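Local coordinates for putative hyaluronoglucosaminidase (Clostridium perfringens, PDB 6PWI), which probably hydrolyses N-acetylhexosaminide linkages as a family 84 glycoside hydrolase, this chain being the part with the N-terminal domain and the catalytic barrel, at residues I39-K44 and E172-G177; H125-V130 and L140-D145. All blocks are in the same frame, centred on the assembly; numbering follows the deposited sequence.

Contact 1 of 2, residues I39-K44 and E172-G177; sequences IPQSIK and EDYSDG
Gln41 lies flat over one face of the Tyr174 ring. Its amide and the ring are stacked with their planes 9° apart, and CG makes a CH-pi contact 3.5 Å from the ring centroid. The chain bends at chi2 (-79°), which lays CD and OE1 over the CZ side of the ring. NE2 gives one hydrogen bond to Tyr174 O at 3.1 Å, arriving above the carbonyl plane. It gives a second, weak one to Asp176 OD2 at 3.2 Å. That carboxylate is also held by the backbone N of Arg446.

Asp173 OD1 collects several donors. Gln41 N reaches it at 2.9 Å in a nearly straight bond, and Tyr174 N comes from the opposite face of the carboxylate. Trp444 NE1 of catalytic-domain helix 433-444 also donates. OD2 rests against CA and CB of Pro40. Glu172 N donates to Ser42 O at 2.8 Å, where strands 43-46 and 165-175 begin to pair in the mixed sheet of the N-terminal, family 20 domain 2-like domain. Glu172 OE1 accepts from a water that is itself the acceptor of Ser42 OG. It also forms a long salt bridge with Lys44 NZ at 3.5 Å.

The buried Asp173 carboxylate is met by three N-H groups, which would probably favour its charged form. The loop 39-42 is fastened mainly by bonds that use a side chain, together with the Glu172 N to Ser42 O bond.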
# COMPACT_ATOMS: atom_id res chain seq x y z
N ILE A 39 -2.28 12.86 -4.20
CA ILE A 39 -2.74 14.12 -4.76
C ILE A 39 -2.87 15.14 -3.63
O ILE A 39 -3.66 14.94 -2.71
CB ILE A 39 -4.08 13.94 -5.51
CG1 ILE A 39 -4.00 12.88 -6.62
CG2 ILE A 39 -4.57 15.28 -6.04
CD1 ILE A 39 -3.12 13.27 -7.79
N PRO A 40 -2.13 16.26 -3.68
CA PRO A 40 -2.16 17.24 -2.60
C PRO A 40 -3.57 17.82 -2.50
O PRO A 40 -4.28 17.92 -3.50
CB PRO A 40 -1.17 18.32 -3.06
CG PRO A 40 -0.27 17.58 -4.02
CD PRO A 40 -1.22 16.66 -4.77
N GLN A 41 -3.96 18.18 -1.28
CA GLN A 41 -5.28 18.74 -1.05
C GLN A 41 -5.41 20.04 -1.84
O GLN A 41 -6.49 20.34 -2.35
CB GLN A 41 -5.54 18.93 0.44
CG GLN A 41 -5.47 17.63 1.23
CD GLN A 41 -6.70 16.75 1.14
OE1 GLN A 41 -7.76 17.17 0.67
NE2 GLN A 41 -6.57 15.53 1.61
N SER A 42 -4.31 20.79 -1.96
CA SER A 42 -4.31 22.07 -2.65
C SER A 42 -2.90 22.45 -3.10
O SER A 42 -1.98 22.51 -2.28
CB SER A 42 -4.91 23.15 -1.78
OG SER A 42 -4.87 24.40 -2.45
N ILE A 43 -2.74 22.69 -4.41
CA ILE A 43 -1.49 23.19 -4.96
C ILE A 43 -1.79 24.37 -5.89
O ILE A 43 -2.74 24.35 -6.67
CB ILE A 43 -0.67 22.07 -5.63
CG1 ILE A 43 0.72 22.57 -6.03
CG2 ILE A 43 -1.42 21.47 -6.82
CD1 ILE A 43 1.67 21.49 -6.49
N LYS A 44 -0.98 25.43 -5.76
CA LYS A 44 -1.15 26.65 -6.51
C LYS A 44 0.18 27.03 -7.16
O LYS A 44 1.23 26.93 -6.54
CB LYS A 44 -1.66 27.77 -5.61
CG LYS A 44 -3.13 27.66 -5.26
CD LYS A 44 -3.53 28.43 -4.03
CE LYS A 44 -5.02 28.34 -3.77
NZ LYS A 44 -5.34 28.82 -2.41
N GLU A 172 -0.73 23.53 0.03
CA GLU A 172 -1.36 23.51 1.34
C GLU A 172 -1.98 22.13 1.54
O GLU A 172 -3.08 21.87 1.06
CB GLU A 172 -2.39 24.63 1.48
CG GLU A 172 -1.80 26.03 1.36
CD GLU A 172 -2.82 27.12 1.05
OE1 GLU A 172 -2.97 27.46 -0.16
OE2 GLU A 172 -3.46 27.63 2.00
N ASP A 173 -1.26 21.25 2.25
CA ASP A 173 -1.58 19.83 2.21
C ASP A 173 -1.95 19.31 3.60
O ASP A 173 -1.54 19.87 4.62
CB ASP A 173 -0.44 19.02 1.58
CG ASP A 173 -0.92 17.81 0.79
OD1 ASP A 173 -2.14 17.49 0.87
OD2 ASP A 173 -0.08 17.20 0.11
N TYR A 174 -2.73 18.23 3.60
CA TYR A 174 -3.08 17.51 4.82
C TYR A 174 -3.65 16.14 4.45
O TYR A 174 -3.93 15.88 3.28
CB TYR A 174 -4.07 18.32 5.65
CG TYR A 174 -5.41 18.52 4.99
CD1 TYR A 174 -6.41 17.56 5.09
CD2 TYR A 174 -5.68 19.68 4.28
CE1 TYR A 174 -7.64 17.75 4.49
CE2 TYR A 174 -6.91 19.89 3.68
CZ TYR A 174 -7.89 18.92 3.78
OH TYR A 174 -9.10 19.13 3.18
N SER A 175 -3.81 15.29 5.46
CA SER A 175 -4.31 13.94 5.25
C SER A 175 -5.75 13.84 5.73
O SER A 175 -6.09 14.37 6.78
CB SER A 175 -3.45 12.93 5.95
OG SER A 175 -3.95 11.61 5.71
N ASP A 176 -6.57 13.15 4.93
CA ASP A 176 -7.93 12.83 5.33
C ASP A 176 -7.90 11.79 6.45
O ASP A 176 -8.67 11.88 7.39
CB ASP A 176 -8.78 12.41 4.13
CG ASP A 176 -9.19 13.60 3.27
OD1 ASP A 176 -9.62 14.62 3.86
OD2 ASP A 176 -9.06 13.50 2.03
N GLY A 177 -6.98 10.82 6.34
CA GLY A 177 -6.87 9.73 7.29
C GLY A 177 -5.74 9.95 8.30
O GLY A 177 -4.68 10.47 7.94
O HOH W 1 -2.49 25.66 -2.05

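Contact 2 of 2, residues H125-V130 and L140-D145; sequences HDAHVV and LGKNTD. With EDO (1,2-ethanediol), chain I.
Lys142 runs its aliphatic chain along the backbone of Ala127, with CG 3.7 Å from Ala127 O and CD 3.6 Å from Ala127 N. CG sits between its own backbone N and carbonyl carbon (chi1 66°), and a bend at chi3 brings the amine to 1,2-ethanediol. NZ bonds the diol O1 at 3.3 Å, and also donates to the backbone oxygens of Asn124 and Phe122. Asp126 N gives the diol O2 a straight bond of 3.2 Å. The diol is probably from the crystallisation liquor. A water joins O2 to Asp126 OD1 and Asn143 ND2, while Asp126 OD2 forms a salt bridge with Arg180.

The two strands form an antiparallel hairpin. Val129 and Leu140 are a hydrogen-bonded pair, linked by N-H...O bonds in both directions. His128 and Gly141 form the adjacent non-hydrogen-bonded pair, and His128 CB packs on Gly141 CA at 3.7 Å. In the ring plane, His128 ND1 donates to Asp126 O at 3.0 Å.

Asn143 is the N-cap of helix 144-158, with OD1 accepting from Ser146 N. Val129 and Leu140 face helix 106-114 through Phe111. On the other side of the sheet, His128 meets Tyr149 of helix 144-158. Strand 127-133 lies between 136-141 and 165-175.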
# COMPACT_ATOMS: atom_id res chain seq x y z
N HIS A 125 -5.12 16.69 9.92
CA HIS A 125 -4.12 15.65 10.09
C HIS A 125 -2.91 15.90 9.19
O HIS A 125 -3.07 16.18 8.00
CB HIS A 125 -4.69 14.26 9.79
CG HIS A 125 -5.88 13.86 10.60
ND1 HIS A 125 -5.86 13.80 11.98
CD2 HIS A 125 -7.12 13.47 10.22
CE1 HIS A 125 -7.04 13.42 12.42
NE2 HIS A 125 -7.83 13.21 11.36
N ASP A 126 -1.71 15.80 9.78
CA ASP A 126 -0.44 15.81 9.07
C ASP A 126 -0.29 17.09 8.24
O ASP A 126 0.43 17.11 7.24
CB ASP A 126 -0.26 14.53 8.24
CG ASP A 126 -0.22 13.26 9.08
OD1 ASP A 126 0.42 13.28 10.15
OD2 ASP A 126 -0.82 12.24 8.65
N ALA A 127 -0.96 18.17 8.68
CA ALA A 127 -1.06 19.40 7.91
C ALA A 127 0.32 20.03 7.73
O ALA A 127 1.11 20.09 8.67
CB ALA A 127 -2.02 20.35 8.56
N HIS A 128 0.59 20.51 6.51
CA HIS A 128 1.84 21.20 6.24
C HIS A 128 1.70 22.05 4.98
O HIS A 128 0.76 21.88 4.22
CB HIS A 128 3.00 20.19 6.11
CG HIS A 128 2.87 19.29 4.93
ND1 HIS A 128 2.09 18.15 4.96
CD2 HIS A 128 3.39 19.37 3.68
CE1 HIS A 128 2.16 17.55 3.78
NE2 HIS A 128 2.94 18.28 2.98
N VAL A 129 2.68 22.94 4.78
CA VAL A 129 2.71 23.88 3.68
C VAL A 129 4.08 23.80 3.02
O VAL A 129 5.09 23.75 3.72
CB VAL A 129 2.43 25.31 4.20
CG1 VAL A 129 2.76 26.37 3.16
CG2 VAL A 129 1.00 25.46 4.71
N VAL A 130 4.10 23.79 1.69
CA VAL A 130 5.35 23.91 0.94
C VAL A 130 5.28 25.19 0.12
O VAL A 130 4.33 25.41 -0.62
CB VAL A 130 5.62 22.67 0.05
CG1 VAL A 130 6.93 22.81 -0.71
CG2 VAL A 130 5.61 21.39 0.86
N LEU A 140 6.59 24.40 6.29
CA LEU A 140 6.11 24.55 7.65
C LEU A 140 5.10 23.45 7.92
O LEU A 140 4.08 23.36 7.23
CB LEU A 140 5.47 25.94 7.80
CG LEU A 140 5.19 26.38 9.23
CD1 LEU A 140 6.49 26.69 9.97
CD2 LEU A 140 4.28 27.59 9.26
N GLY A 141 5.39 22.59 8.90
CA GLY A 141 4.48 21.52 9.28
C GLY A 141 3.91 21.76 10.67
O GLY A 141 4.45 22.55 11.43
N LYS A 142 2.81 21.06 11.01
CA LYS A 142 2.23 21.18 12.34
C LYS A 142 3.16 20.52 13.35
O LYS A 142 3.12 20.86 14.53
CB LYS A 142 0.82 20.59 12.39
CG LYS A 142 0.72 19.09 12.18
CD LYS A 142 -0.71 18.57 12.26
CE LYS A 142 -1.38 18.84 13.59
NZ LYS A 142 -2.84 18.60 13.51
N ASN A 143 4.00 19.60 12.87
CA ASN A 143 5.03 18.96 13.67
C ASN A 143 6.11 18.45 12.72
O ASN A 143 6.01 18.64 11.51
CB ASN A 143 4.44 17.85 14.54
CG ASN A 143 3.57 16.90 13.74
OD1 ASN A 143 3.97 16.42 12.68
ND2 ASN A 143 2.36 16.65 14.23
N THR A 144 7.12 17.78 13.28
CA THR A 144 8.26 17.31 12.51
C THR A 144 7.83 16.27 11.47
O THR A 144 8.29 16.31 10.33
CB THR A 144 9.45 16.93 13.41
OG1 THR A 144 10.63 16.89 12.61
CG2 THR A 144 9.26 15.63 14.16
N ASP A 145 6.93 15.35 11.87
CA ASP A 145 6.39 14.34 10.98
C ASP A 145 5.80 14.99 9.73
O ASP A 145 6.05 14.54 8.61
CB ASP A 145 5.35 13.46 11.68
CG ASP A 145 5.91 12.52 12.74
OD1 ASP A 145 7.13 12.26 12.73
OD2 ASP A 145 5.12 12.04 13.57
C1 EDO I . -3.26 14.41 14.56
O1 EDO I . -3.95 15.59 14.18
C2 EDO I . -2.14 14.16 13.63
O2 EDO I . -1.78 15.33 12.92
O HOH W 2 0.85 14.35 12.51

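Contacts 1 and 2 sit in one mixed sheet of the N-terminal domain, their centres about 11 Å apart. Strands 127-133 and 165-175 are neighbours in it. Probable backbone hydrogen bonds join them: Ser175 N to His125 O at 2.8 Å, and Asp173 N to His128 O at 2.9 Å. Along the chain, the hairpin of contact 2 falls between the two segments of contact 1. Both contacts also reach toward the catalytic barrel. Asp126 forms a salt bridge with Arg180 on the first barrel strand, Asp145 one with Lys248, and contact 1 bonds to Trp444, Asn445 and Arg446. Neither lies at the predicted proton donor, Asp299.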